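Local coordinates for cytochrome P450 (Rhodococcus erythropolis, PDB 3WEC), which hydroxylates the quinoline nitrogen of aurachin intermediates as a heme-dependent cytochrome P450, a step that confers antibiotic activity on these alkaloids, at residues Arg333-Arg338 against Asp348-Ser353; Val290-Arg295 against Val344-Val349; Ile48-Thr53 against Met325-Ser330; Thr21-Pro26 against Gly398-Glu403. One frame throughout, in Å; residues are numbered along the deposited sequence.

Contacts 2 and 3 are buried, contact 4 is partly buried and contact 1 is at the surface. Contacts 1 and 2 both use the loop between helix 328-333 and helix 364-381, and they share Asp348 and Val349. Contact 1 packs by methyl groups and backbone, without a hydrogen bond across it. Contact 2 ties the same loop to helix 286-296 through a buried salt-bridge network. Contact 3 is strand pairing in the mixed sheet; it meets contact 1 where Ser350 OG probably bonds to Tyr52 OH. Contact 4 lies apart, about 16 Å from contact 3 between centres, and joins the N-terminal region to a substrate-lining loop by long charged side chains.

Contact 1. Residues Arg333-Arg338 against Asp348-Ser353. With HEM (protoporphyrin IX containing Fe), chain B.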
# COMPACT_ATOMS: atom_id res chain seq x y z
N ARG A 333 9.68 -3.03 -13.85
CA ARG A 333 9.86 -4.01 -14.91
C ARG A 333 11.21 -3.79 -15.63
O ARG A 333 11.73 -4.69 -16.29
CB ARG A 333 8.66 -4.05 -15.89
CG ARG A 333 7.37 -4.62 -15.31
CD ARG A 333 7.62 -5.94 -14.57
NE ARG A 333 6.40 -6.57 -14.05
CZ ARG A 333 5.65 -7.40 -14.78
NH1 ARG A 333 5.99 -7.68 -16.04
NH2 ARG A 333 4.57 -7.95 -14.26
N GLU A 334 11.80 -2.61 -15.43
CA GLU A 334 13.17 -2.35 -15.90
C GLU A 334 14.18 -2.06 -14.76
O GLU A 334 15.29 -1.62 -15.02
CB GLU A 334 13.20 -1.25 -17.00
CG GLU A 334 12.78 0.15 -16.54
CD GLU A 334 12.94 1.22 -17.61
OE1 GLU A 334 12.94 0.87 -18.80
OE2 GLU A 334 13.08 2.41 -17.26
N ALA A 335 13.81 -2.33 -13.51
CA ALA A 335 14.72 -2.08 -12.37
C ALA A 335 15.87 -3.10 -12.27
O ALA A 335 16.92 -2.80 -11.70
CB ALA A 335 13.94 -2.00 -11.06
N VAL A 336 15.65 -4.28 -12.85
CA VAL A 336 16.60 -5.39 -12.90
C VAL A 336 16.71 -5.91 -14.35
O VAL A 336 15.85 -5.60 -15.17
CB VAL A 336 16.12 -6.56 -11.99
CG1 VAL A 336 16.15 -6.17 -10.52
CG2 VAL A 336 14.72 -7.02 -12.38
N GLU A 337 17.75 -6.69 -14.67
CA GLU A 337 17.83 -7.32 -16.00
C GLU A 337 16.68 -8.33 -16.25
O GLU A 337 16.18 -8.95 -15.30
CB GLU A 337 19.25 -7.90 -16.23
CG GLU A 337 19.37 -9.37 -16.66
CD GLU A 337 19.00 -10.34 -15.54
OE1 GLU A 337 18.77 -9.87 -14.39
OE2 GLU A 337 18.93 -11.58 -15.79
N ARG A 338 16.24 -8.48 -17.50
CA ARG A 338 15.06 -9.31 -17.86
C ARG A 338 13.88 -9.13 -16.87
O ARG A 338 13.34 -10.11 -16.33
CB ARG A 338 15.44 -10.80 -17.96
CG ARG A 338 16.46 -11.14 -19.04
CD ARG A 338 15.95 -10.87 -20.45
NE ARG A 338 16.96 -11.26 -21.43
CZ ARG A 338 16.95 -10.91 -22.72
NH1 ARG A 338 15.98 -10.14 -23.19
NH2 ARG A 338 17.92 -11.33 -23.54
N ASP A 348 19.89 -9.37 -6.19
CA ASP A 348 19.75 -8.00 -6.69
C ASP A 348 18.52 -7.36 -6.03
O ASP A 348 18.62 -6.76 -4.94
CB ASP A 348 19.62 -8.07 -8.24
CG ASP A 348 19.44 -6.69 -8.91
OD1 ASP A 348 18.71 -5.82 -8.40
OD2 ASP A 348 20.00 -6.52 -10.01
N VAL A 349 17.36 -7.52 -6.69
CA VAL A 349 16.04 -6.98 -6.23
C VAL A 349 16.01 -5.48 -5.84
O VAL A 349 15.87 -5.11 -4.67
CB VAL A 349 15.34 -7.85 -5.15
CG1 VAL A 349 13.88 -7.44 -5.05
CG2 VAL A 349 15.44 -9.34 -5.47
N SER A 350 16.15 -4.64 -6.87
CA SER A 350 15.98 -3.19 -6.80
C SER A 350 14.52 -3.02 -7.16
O SER A 350 14.03 -3.69 -8.11
CB SER A 350 16.89 -2.54 -7.87
OG SER A 350 16.65 -1.15 -8.03
N SER A 351 13.80 -2.18 -6.40
CA SER A 351 12.34 -2.06 -6.56
C SER A 351 11.86 -0.66 -6.14
O SER A 351 12.43 -0.06 -5.22
CB SER A 351 11.62 -3.16 -5.76
OG SER A 351 10.24 -2.88 -5.53
N LEU A 352 10.84 -0.16 -6.84
CA LEU A 352 10.16 1.08 -6.45
C LEU A 352 8.88 0.87 -5.61
O LEU A 352 8.20 1.83 -5.29
CB LEU A 352 9.85 1.95 -7.67
CG LEU A 352 11.05 2.38 -8.51
CD1 LEU A 352 10.52 2.82 -9.86
CD2 LEU A 352 11.84 3.48 -7.83
N SER A 353 8.58 -0.36 -5.21
CA SER A 353 7.27 -0.64 -4.61
C SER A 353 6.94 0.06 -3.27
O SER A 353 5.78 0.18 -2.91
CB SER A 353 6.98 -2.15 -4.58
OG SER A 353 7.10 -2.62 -5.91
CHA HEM B . 3.84 5.16 2.37
CHB HEM B . 3.85 0.98 -0.33
CHC HEM B . 2.89 -1.64 3.71
CHD HEM B . 2.69 2.64 6.38
C1A HEM B . 3.86 4.17 1.32
C2A HEM B . 3.97 4.58 -0.12
C3A HEM B . 3.98 3.35 -0.88
C4A HEM B . 3.84 2.32 0.15
CMA HEM B . 4.08 3.18 -2.41
CAA HEM B . 4.10 5.94 -0.81
CBA HEM B . 5.62 6.20 -0.80
CGA HEM B . 6.00 7.41 -1.68
O1A HEM B . 5.18 8.33 -1.92
O2A HEM B . 7.19 7.47 -2.11
C1B HEM B . 3.56 -0.11 0.59
C2B HEM B . 3.66 -1.48 0.09
C3B HEM B . 3.34 -2.21 1.28
C4B HEM B . 3.12 -1.21 2.32
CMB HEM B . 3.93 -2.03 -1.29
CAB HEM B . 3.28 -3.69 1.33
CBB HEM B . 2.29 -4.28 1.95
C1C HEM B . 2.80 -0.71 4.81
C2C HEM B . 2.37 -1.11 6.15
C3C HEM B . 2.31 0.16 6.90
C4C HEM B . 2.68 1.24 5.99
CMC HEM B . 2.07 -2.52 6.57
CAC HEM B . 1.91 0.41 8.32
CBC HEM B . 1.78 -0.57 9.19
C1D HEM B . 2.94 3.76 5.47
C2D HEM B . 3.07 5.11 6.00
C3D HEM B . 3.40 5.91 4.80
C4D HEM B . 3.49 4.87 3.75
CMD HEM B . 2.82 5.58 7.41
CAD HEM B . 3.61 7.39 4.69
CBD HEM B . 5.14 7.62 4.74
CGD HEM B . 5.52 9.06 4.67
O1D HEM B . 6.53 9.41 5.34
O2D HEM B . 4.83 9.85 3.95
NA HEM B . 3.90 2.73 1.55
NB HEM B . 3.31 0.07 1.92
NC HEM B . 3.05 0.70 4.71
ND HEM B . 3.24 3.60 4.15
FE HEM B . 3.17 1.77 3.12
O HOH W 1 0.82 1.66 2.35
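Ala335 and Val336 meet Asp348 and Ser350 within the P450 meander, the long loop that runs from helix 328-333 to the heme-binding loop before helix 364-381. The loop folds back on itself here. Ala335 CB points at the other segment and lies 3.4 Å from Ser350 O. In return, Ser350 CB stands 3.8 Å from Ala335 O. Val336 works through one branch. Its CG1 sits anti to its own carbonyl carbon (chi1 -67°) and comes to 3.3 Å from Asp348 OD1. The same methyl is 4.0 Å from Ser350 N. The side chains of Val336 and Asp348 cross obliquely.

Asp348 OD1 also accepts a weak hydrogen bond from Ser350 N at 3.2 Å, with an N-H...O angle of only 125°. Further on, Ser351 OG accepts from Ser353 N at 3.0 Å and 167°, which makes an ST turn. Ser353 then reaches the heme pocket, where its O lies 3.3 Å from HEM CMB. Tyr52 of helix 52-60 touches Ala335, Ser350 and Leu352. Asn332 holds Leu352 N through OD1.

The polar groups of 348-353 bond within the segment and to neighbours such as Asn332 and Leu294. No hydrogen bond crosses between the two segments. The contact itself is therefore packing, with methyl groups resting on carbonyl and carboxylate oxygens.

Contact 2. Residues Val290-Arg295 against Val344-Val349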
# COMPACT_ATOMS: atom_id res chain seq x y z
N VAL A 290 10.29 -12.41 -1.68
CA VAL A 290 9.29 -11.45 -1.26
C VAL A 290 9.50 -10.11 -1.99
O VAL A 290 8.57 -9.60 -2.62
CB VAL A 290 9.32 -11.28 0.27
CG1 VAL A 290 8.63 -9.98 0.68
CG2 VAL A 290 8.66 -12.47 0.93
N ALA A 291 10.72 -9.58 -1.94
CA ALA A 291 11.13 -8.40 -2.73
C ALA A 291 10.78 -8.52 -4.22
O ALA A 291 10.44 -7.52 -4.87
CB ALA A 291 12.63 -8.18 -2.55
N GLU A 292 10.88 -9.74 -4.75
CA GLU A 292 10.59 -10.04 -6.15
C GLU A 292 9.09 -10.04 -6.48
O GLU A 292 8.68 -9.44 -7.48
CB GLU A 292 11.22 -11.38 -6.57
CG GLU A 292 10.94 -11.76 -8.03
CD GLU A 292 11.64 -10.88 -9.09
OE1 GLU A 292 12.18 -9.79 -8.78
OE2 GLU A 292 11.65 -11.29 -10.26
N VAL A 293 8.28 -10.72 -5.67
CA VAL A 293 6.83 -10.59 -5.77
C VAL A 293 6.49 -9.09 -5.81
O VAL A 293 5.83 -8.59 -6.75
CB VAL A 293 6.14 -11.34 -4.58
CG1 VAL A 293 4.65 -11.11 -4.53
CG2 VAL A 293 6.44 -12.83 -4.65
N LEU A 294 7.00 -8.35 -4.84
CA LEU A 294 6.63 -6.94 -4.66
C LEU A 294 7.06 -6.12 -5.87
O LEU A 294 6.34 -5.17 -6.26
CB LEU A 294 7.23 -6.35 -3.37
CG LEU A 294 6.57 -6.62 -2.02
CD1 LEU A 294 7.54 -6.32 -0.89
CD2 LEU A 294 5.30 -5.85 -1.75
N ARG A 295 8.18 -6.53 -6.48
CA ARG A 295 8.67 -5.94 -7.73
C ARG A 295 7.79 -6.30 -8.94
O ARG A 295 7.36 -5.41 -9.68
CB ARG A 295 10.13 -6.30 -8.02
CG ARG A 295 10.69 -5.51 -9.19
CD ARG A 295 11.95 -6.12 -9.80
NE ARG A 295 11.81 -7.46 -10.37
CZ ARG A 295 11.33 -7.75 -11.59
NH1 ARG A 295 10.87 -6.81 -12.41
NH2 ARG A 295 11.31 -9.01 -12.01
N VAL A 344 12.83 -15.61 -8.40
CA VAL A 344 13.03 -15.50 -6.96
C VAL A 344 14.50 -15.68 -6.62
O VAL A 344 14.91 -15.62 -5.45
CB VAL A 344 12.20 -16.58 -6.22
CG1 VAL A 344 12.57 -16.65 -4.76
CG2 VAL A 344 10.71 -16.32 -6.36
N THR A 345 15.33 -15.92 -7.63
CA THR A 345 16.75 -16.08 -7.34
C THR A 345 17.60 -14.85 -7.68
O THR A 345 18.80 -14.87 -7.49
CB THR A 345 17.33 -17.37 -7.94
OG1 THR A 345 16.99 -17.44 -9.33
CG2 THR A 345 16.76 -18.58 -7.23
N ARG A 346 16.96 -13.79 -8.16
CA ARG A 346 17.61 -12.49 -8.36
C ARG A 346 18.50 -12.05 -7.18
O ARG A 346 18.00 -11.75 -6.09
CB ARG A 346 16.57 -11.40 -8.61
CG ARG A 346 16.36 -11.09 -10.07
CD ARG A 346 15.22 -10.10 -10.24
NE ARG A 346 14.43 -10.37 -11.45
CZ ARG A 346 14.90 -10.32 -12.69
NH1 ARG A 346 14.09 -10.57 -13.72
NH2 ARG A 346 16.16 -9.99 -12.92
N PRO A 347 19.83 -12.02 -7.41
CA PRO A 347 20.78 -11.62 -6.38
C PRO A 347 20.97 -10.10 -6.42
O PRO A 347 22.08 -9.61 -6.63
CB PRO A 347 22.05 -12.36 -6.79
CG PRO A 347 21.91 -12.69 -8.26
CD PRO A 347 20.51 -12.32 -8.69
N ASP A 348 19.89 -9.37 -6.19
CA ASP A 348 19.75 -8.00 -6.69
C ASP A 348 18.52 -7.36 -6.03
O ASP A 348 18.62 -6.76 -4.94
CB ASP A 348 19.62 -8.07 -8.24
CG ASP A 348 19.44 -6.69 -8.91
OD1 ASP A 348 18.71 -5.82 -8.40
OD2 ASP A 348 20.00 -6.52 -10.01
N VAL A 349 17.36 -7.52 -6.69
CA VAL A 349 16.04 -6.98 -6.23
C VAL A 349 16.01 -5.48 -5.84
O VAL A 349 15.87 -5.11 -4.67
CB VAL A 349 15.34 -7.85 -5.15
CG1 VAL A 349 13.88 -7.44 -5.05
CG2 VAL A 349 15.44 -9.34 -5.47
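Val344 begins the contact, with its backbone N 4.3 Å from Glu292 CG. This is the charged core of the P450 fold: Glu292 and Arg295 form the ExxR motif on helix 286-296, the K helix, and Arg346 of the meander completes the Glu-Arg-Arg triad. Val344 N itself donates to Gln275 OE1.

Two residues on, Arg346 turns its side chain toward the helix. Its NE donates to Glu292 OE2 at 3.2 Å and 158°. The oxygen lies in the guanidinium plane and is met on its syn side, 34° out of the carboxylate plane. The planes of the two flat groups are 47° apart. Arg295 holds the same carboxylate side-on. Its NE donates to OE1 of Glu292 at 2.8 Å and its NH2 to OE2 of Glu292 at 2.9 Å. Arg346 NE and Arg295 NH2 reach OE2 from opposite faces of the carboxylate. These two donors are only 3.4 Å apart, and the shared carboxylate probably offsets their repulsion. Ser343 N also donates to OE2. Arg346 NH2 makes a salt bridge to Glu337 OE1, and its NH1 donates to Thr341 O.

Pro347 then centres an inverse gamma turn. The turn brings the chain back to the helix at Val349, whose approach to Ala291 is too close in the model to rely on. The turn itself is closed by a weak bond from Asp348 N to Arg346 O, 3.0 Å long.

Contact 3. Residues Ile48-Thr53 against Met325-Ser330; sequences IVADYT and MVLLAS
Ile48 and Leu327 form the apolar centre, where Ile48 CG2 lies 3.5 Å from Leu327 CD2. The first torsion of Ile48 sets CG2 anti to the backbone N. On the other branch, CD1 at the end of CG1 lies 3.6 Å from Met325 CB. Ile48 and Met325 are bridged in parallel, and their side chains lie side by side and point the same way. The pair joins strands 47-49 and 323-326 inside the mixed beta sheet of the P450 fold. Val49 and Val326 share the other face. On that side Val326 packs on Cys55 and Leu59 of helix 52-60. Its side chain is about 8 Å from the heme between nearest atoms.

The backbone comes next. Val49 uses both of its polar atoms across the pair. Its N donates to Met325 O at 3.0 Å, and its O accepts from Leu327 N at 2.9 Å. Both bonds run nearly straight out from their carbonyls. Leu327 CB is also close to Val49 O, at 3.1 Å. Leu327 then centres an inverse gamma turn, and the chain passes into helix 328-333. Leu328, the first residue of that helix, touches the heme.

Segment 48-53 turns off as well. Asp51 takes the N-cap position of helix 52-60. Between the two helix starts lies the polar edge. Arg34 NH1 is one partner of the Ser330 hydroxyl. With OG anti to the backbone N (chi1 -169°), Ser330 OG donates to Ala50 O at 2.9 Å, tilted 19° from the carbonyl plane.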
# COMPACT_ATOMS: atom_id res chain seq x y z
N ILE A 48 2.11 11.37 -16.27
CA ILE A 48 2.32 9.94 -16.04
C ILE A 48 3.77 9.62 -16.34
O ILE A 48 4.28 10.01 -17.37
CB ILE A 48 1.41 9.06 -16.93
CG1 ILE A 48 -0.05 9.56 -16.91
CG2 ILE A 48 1.45 7.60 -16.49
CD1 ILE A 48 -0.77 9.51 -15.57
N VAL A 49 4.45 8.93 -15.43
CA VAL A 49 5.89 8.68 -15.57
C VAL A 49 6.19 7.18 -15.51
O VAL A 49 5.76 6.51 -14.56
CB VAL A 49 6.70 9.42 -14.47
CG1 VAL A 49 8.17 9.02 -14.51
CG2 VAL A 49 6.57 10.93 -14.64
N ALA A 50 6.93 6.66 -16.50
CA ALA A 50 7.01 5.20 -16.72
C ALA A 50 8.39 4.53 -16.55
O ALA A 50 8.47 3.32 -16.28
CB ALA A 50 6.41 4.85 -18.09
N ASP A 51 9.46 5.31 -16.70
CA ASP A 51 10.80 4.76 -16.66
C ASP A 51 11.41 4.74 -15.28
O ASP A 51 11.34 5.73 -14.55
CB ASP A 51 11.73 5.52 -17.62
CG ASP A 51 11.82 7.01 -17.30
OD1 ASP A 51 12.95 7.52 -17.14
OD2 ASP A 51 10.75 7.66 -17.20
N TYR A 52 12.04 3.62 -14.93
CA TYR A 52 12.80 3.52 -13.68
C TYR A 52 13.50 4.82 -13.29
O TYR A 52 13.24 5.36 -12.21
CB TYR A 52 13.85 2.38 -13.70
CG TYR A 52 14.58 2.23 -12.36
CD1 TYR A 52 13.91 1.76 -11.22
CD2 TYR A 52 15.95 2.56 -12.22
CE1 TYR A 52 14.55 1.63 -9.99
CE2 TYR A 52 16.61 2.43 -10.99
CZ TYR A 52 15.90 1.95 -9.88
OH TYR A 52 16.51 1.81 -8.67
N THR A 53 14.38 5.33 -14.13
CA THR A 53 15.26 6.41 -13.65
C THR A 53 14.50 7.67 -13.23
O THR A 53 14.74 8.18 -12.14
CB THR A 53 16.43 6.73 -14.61
OG1 THR A 53 17.01 5.51 -15.07
CG2 THR A 53 17.51 7.54 -13.88
N MET A 325 1.89 11.36 -11.55
CA MET A 325 1.57 10.00 -11.21
C MET A 325 2.82 9.17 -11.50
O MET A 325 3.22 9.05 -12.66
CB MET A 325 0.46 9.55 -12.15
CG MET A 325 -0.67 8.85 -11.48
SD MET A 325 -1.52 10.00 -10.39
CE MET A 325 -2.95 10.28 -11.44
N VAL A 326 3.43 8.61 -10.48
CA VAL A 326 4.66 7.85 -10.71
C VAL A 326 4.34 6.36 -10.83
O VAL A 326 3.90 5.76 -9.85
CB VAL A 326 5.68 8.10 -9.57
CG1 VAL A 326 6.88 7.17 -9.72
CG2 VAL A 326 6.14 9.55 -9.59
N LEU A 327 4.58 5.77 -12.00
CA LEU A 327 4.24 4.35 -12.22
C LEU A 327 5.27 3.39 -11.68
O LEU A 327 6.13 2.89 -12.42
CB LEU A 327 4.02 4.04 -13.70
CG LEU A 327 2.63 4.04 -14.35
CD1 LEU A 327 1.60 4.93 -13.67
CD2 LEU A 327 2.83 4.43 -15.80
N LEU A 328 5.21 3.14 -10.38
CA LEU A 328 6.06 2.19 -9.69
C LEU A 328 6.11 0.84 -10.39
O LEU A 328 7.20 0.25 -10.53
CB LEU A 328 5.54 2.01 -8.26
CG LEU A 328 5.20 3.22 -7.38
CD1 LEU A 328 4.71 2.69 -6.06
CD2 LEU A 328 6.42 4.10 -7.13
N ALA A 329 4.95 0.36 -10.85
CA ALA A 329 4.80 -0.95 -11.47
C ALA A 329 5.58 -1.03 -12.80
O ALA A 329 6.24 -2.04 -13.08
CB ALA A 329 3.32 -1.28 -11.68
N SER A 330 5.52 0.04 -13.59
CA SER A 330 6.28 0.19 -14.83
C SER A 330 7.81 0.24 -14.61
O SER A 330 8.54 -0.60 -15.14
CB SER A 330 5.81 1.43 -15.58
OG SER A 330 6.33 1.44 -16.87

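Contact 4. Residues Thr21-Pro26 against Gly398-Glu403; sequences TFKADP and GLRGPE. With AUI (3-[(2E,6E,9R)-9-hydroxy-3,7,11-trimethyldodeca-2,6,10-trien-1-yl]-2-methylquinolin-4(1H)-one), chain C.
Arg400 and Lys23 reach across this contact in opposite directions, each to a backbone oxygen of the other segment. Arg400 NE donates to Lys23 O at 2.9 Å and 167°, nearly in line with the carbonyl. Arg400 NH1 makes a weak bond to Ala24 O at 3.0 Å, bent to 127°. Both oxygens lie at the guanidinium edge, in its plane. Lys23 NZ donates to Leu399 O at 3.0 Å, tilted 26° from that carbonyl's plane. Pro26 lies over one face of the guanidinium, with CD 3.7 Å above the plane and offset toward the rim.

The Arg400 chain is extended from CG to NE and spans the gap to the loop before helix 27-36. Segment 398-403 belongs to the loop between strands 384-387 and 407-410, the region that lines the substrate pocket in many P450s as substrate recognition site 6. Here it lines the pocket directly. Leu399 CD1 touches AUI C16 at 3.3 Å, and Gly398 CA lies 3.4 Å from AUI C17. Leu399 thus serves both sides: its O takes Lys23 NZ, while its CD1 touches the ligand.

Farther out, Glu297 OE1 takes Arg400 NH2 in a salt bridge, and Tyr393 adds a cation-pi contact. Asp187 receives Gly398 N on OD1 and Leu399 N on OD2.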
# COMPACT_ATOMS: atom_id res chain seq x y z
N THR A 21 -10.24 -2.88 -18.81
CA THR A 21 -9.41 -4.05 -18.50
C THR A 21 -7.94 -3.95 -18.97
O THR A 21 -7.28 -4.94 -19.35
CB THR A 21 -10.09 -5.39 -18.81
OG1 THR A 21 -11.51 -5.23 -18.86
CG2 THR A 21 -9.75 -6.37 -17.72
N PHE A 22 -7.46 -2.71 -18.93
CA PHE A 22 -6.07 -2.41 -18.67
C PHE A 22 -5.81 -3.01 -17.28
O PHE A 22 -4.72 -3.55 -17.01
CB PHE A 22 -5.95 -0.88 -18.68
CG PHE A 22 -4.67 -0.34 -18.11
CD1 PHE A 22 -4.61 0.09 -16.78
CD2 PHE A 22 -3.54 -0.22 -18.90
CE1 PHE A 22 -3.44 0.62 -16.26
CE2 PHE A 22 -2.37 0.31 -18.39
CZ PHE A 22 -2.32 0.73 -17.06
N LYS A 23 -6.84 -2.93 -16.43
CA LYS A 23 -6.89 -3.52 -15.07
C LYS A 23 -6.26 -4.91 -15.00
O LYS A 23 -5.29 -5.10 -14.27
CB LYS A 23 -8.35 -3.61 -14.56
CG LYS A 23 -8.66 -2.90 -13.23
CD LYS A 23 -7.45 -2.87 -12.29
CE LYS A 23 -7.58 -1.78 -11.24
NZ LYS A 23 -6.20 -1.28 -10.87
N ALA A 24 -6.82 -5.85 -15.78
CA ALA A 24 -6.42 -7.28 -15.79
C ALA A 24 -4.97 -7.58 -16.21
O ALA A 24 -4.40 -8.59 -15.80
CB ALA A 24 -7.37 -8.09 -16.66
N ASP A 25 -4.42 -6.75 -17.08
CA ASP A 25 -3.03 -6.84 -17.48
C ASP A 25 -2.59 -5.49 -18.00
O ASP A 25 -3.01 -5.06 -19.07
CB ASP A 25 -2.76 -7.94 -18.52
CG ASP A 25 -1.26 -8.17 -18.74
OD1 ASP A 25 -0.90 -8.88 -19.70
OD2 ASP A 25 -0.43 -7.63 -17.95
N PRO A 26 -1.76 -4.78 -17.21
CA PRO A 26 -1.34 -3.46 -17.61
C PRO A 26 0.08 -3.42 -18.17
O PRO A 26 0.47 -2.44 -18.79
CB PRO A 26 -1.43 -2.64 -16.30
CG PRO A 26 -1.73 -3.60 -15.22
CD PRO A 26 -1.59 -4.99 -15.76
N GLY A 398 -5.20 3.54 -8.24
CA GLY A 398 -3.77 3.27 -8.05
C GLY A 398 -3.38 1.89 -7.49
O GLY A 398 -2.21 1.51 -7.52
N LEU A 399 -4.33 1.16 -6.94
CA LEU A 399 -4.01 -0.14 -6.28
C LEU A 399 -4.39 -1.31 -7.16
O LEU A 399 -5.29 -1.19 -7.99
CB LEU A 399 -4.72 -0.24 -4.93
CG LEU A 399 -4.09 0.23 -3.61
CD1 LEU A 399 -2.91 1.16 -3.72
CD2 LEU A 399 -5.18 0.76 -2.67
N ARG A 400 -3.69 -2.42 -7.02
CA ARG A 400 -4.00 -3.60 -7.81
C ARG A 400 -3.86 -4.88 -7.00
O ARG A 400 -2.84 -5.15 -6.34
CB ARG A 400 -3.13 -3.67 -9.06
CG ARG A 400 -3.57 -4.76 -10.04
CD ARG A 400 -2.83 -4.65 -11.36
NE ARG A 400 -3.21 -5.69 -12.28
CZ ARG A 400 -2.58 -6.84 -12.42
NH1 ARG A 400 -2.99 -7.74 -13.31
NH2 ARG A 400 -1.52 -7.09 -11.68
N GLY A 401 -4.96 -5.64 -7.03
CA GLY A 401 -5.00 -6.93 -6.37
C GLY A 401 -6.36 -7.54 -6.64
O GLY A 401 -7.28 -6.83 -7.01
N PRO A 402 -6.49 -8.85 -6.44
CA PRO A 402 -7.73 -9.58 -6.73
C PRO A 402 -8.88 -9.29 -5.73
O PRO A 402 -8.66 -9.08 -4.52
CB PRO A 402 -7.29 -11.04 -6.64
CG PRO A 402 -6.12 -11.01 -5.67
CD PRO A 402 -5.39 -9.78 -6.09
N GLU A 403 -10.11 -9.31 -6.25
CA GLU A 403 -11.33 -9.10 -5.47
C GLU A 403 -11.71 -10.38 -4.70
O GLU A 403 -12.10 -10.31 -3.55
CB GLU A 403 -12.50 -8.63 -6.41
CG GLU A 403 -13.90 -8.57 -5.81
CD GLU A 403 -14.71 -7.35 -6.24
OE1 GLU A 403 -15.73 -7.52 -6.97
OE2 GLU A 403 -14.34 -6.21 -5.84
O13 AUI C . 0.76 7.89 -0.99
C1 AUI C . 0.68 6.76 -0.45
C4 AUI C . 0.50 6.69 1.01
C5 AUI C . 0.38 7.84 1.77
C6 AUI C . 0.19 7.75 3.15
C7 AUI C . 0.09 6.47 3.71
C8 AUI C . 0.19 5.28 2.98
C9 AUI C . 0.39 5.33 1.61
N10 AUI C . 0.45 4.18 0.86
C3 AUI C . 0.63 4.17 -0.48
C11 AUI C . 0.70 2.87 -1.25
C2 AUI C . 0.76 5.47 -1.22
C12 AUI C . 0.94 5.48 -2.71
C14 AUI C . -0.34 4.96 -3.36
C15 AUI C . -1.66 5.27 -3.28
C26 AUI C . -2.28 6.34 -2.40
C16 AUI C . -2.55 4.42 -4.15
C17 AUI C . -3.34 5.12 -5.25
C18 AUI C . -3.43 6.61 -5.07
C19 AUI C . -3.82 7.50 -6.01
C27 AUI C . -4.29 7.14 -7.40
C20 AUI C . -3.85 8.95 -5.61
C21 AUI C . -2.53 9.70 -5.74
O28 AUI C . -2.72 10.95 -5.08
C22 AUI C . -1.32 9.08 -5.07
C23 AUI C . -0.75 9.44 -3.89
C24 AUI C . 0.47 8.68 -3.48
C25 AUI C . -1.20 10.51 -2.91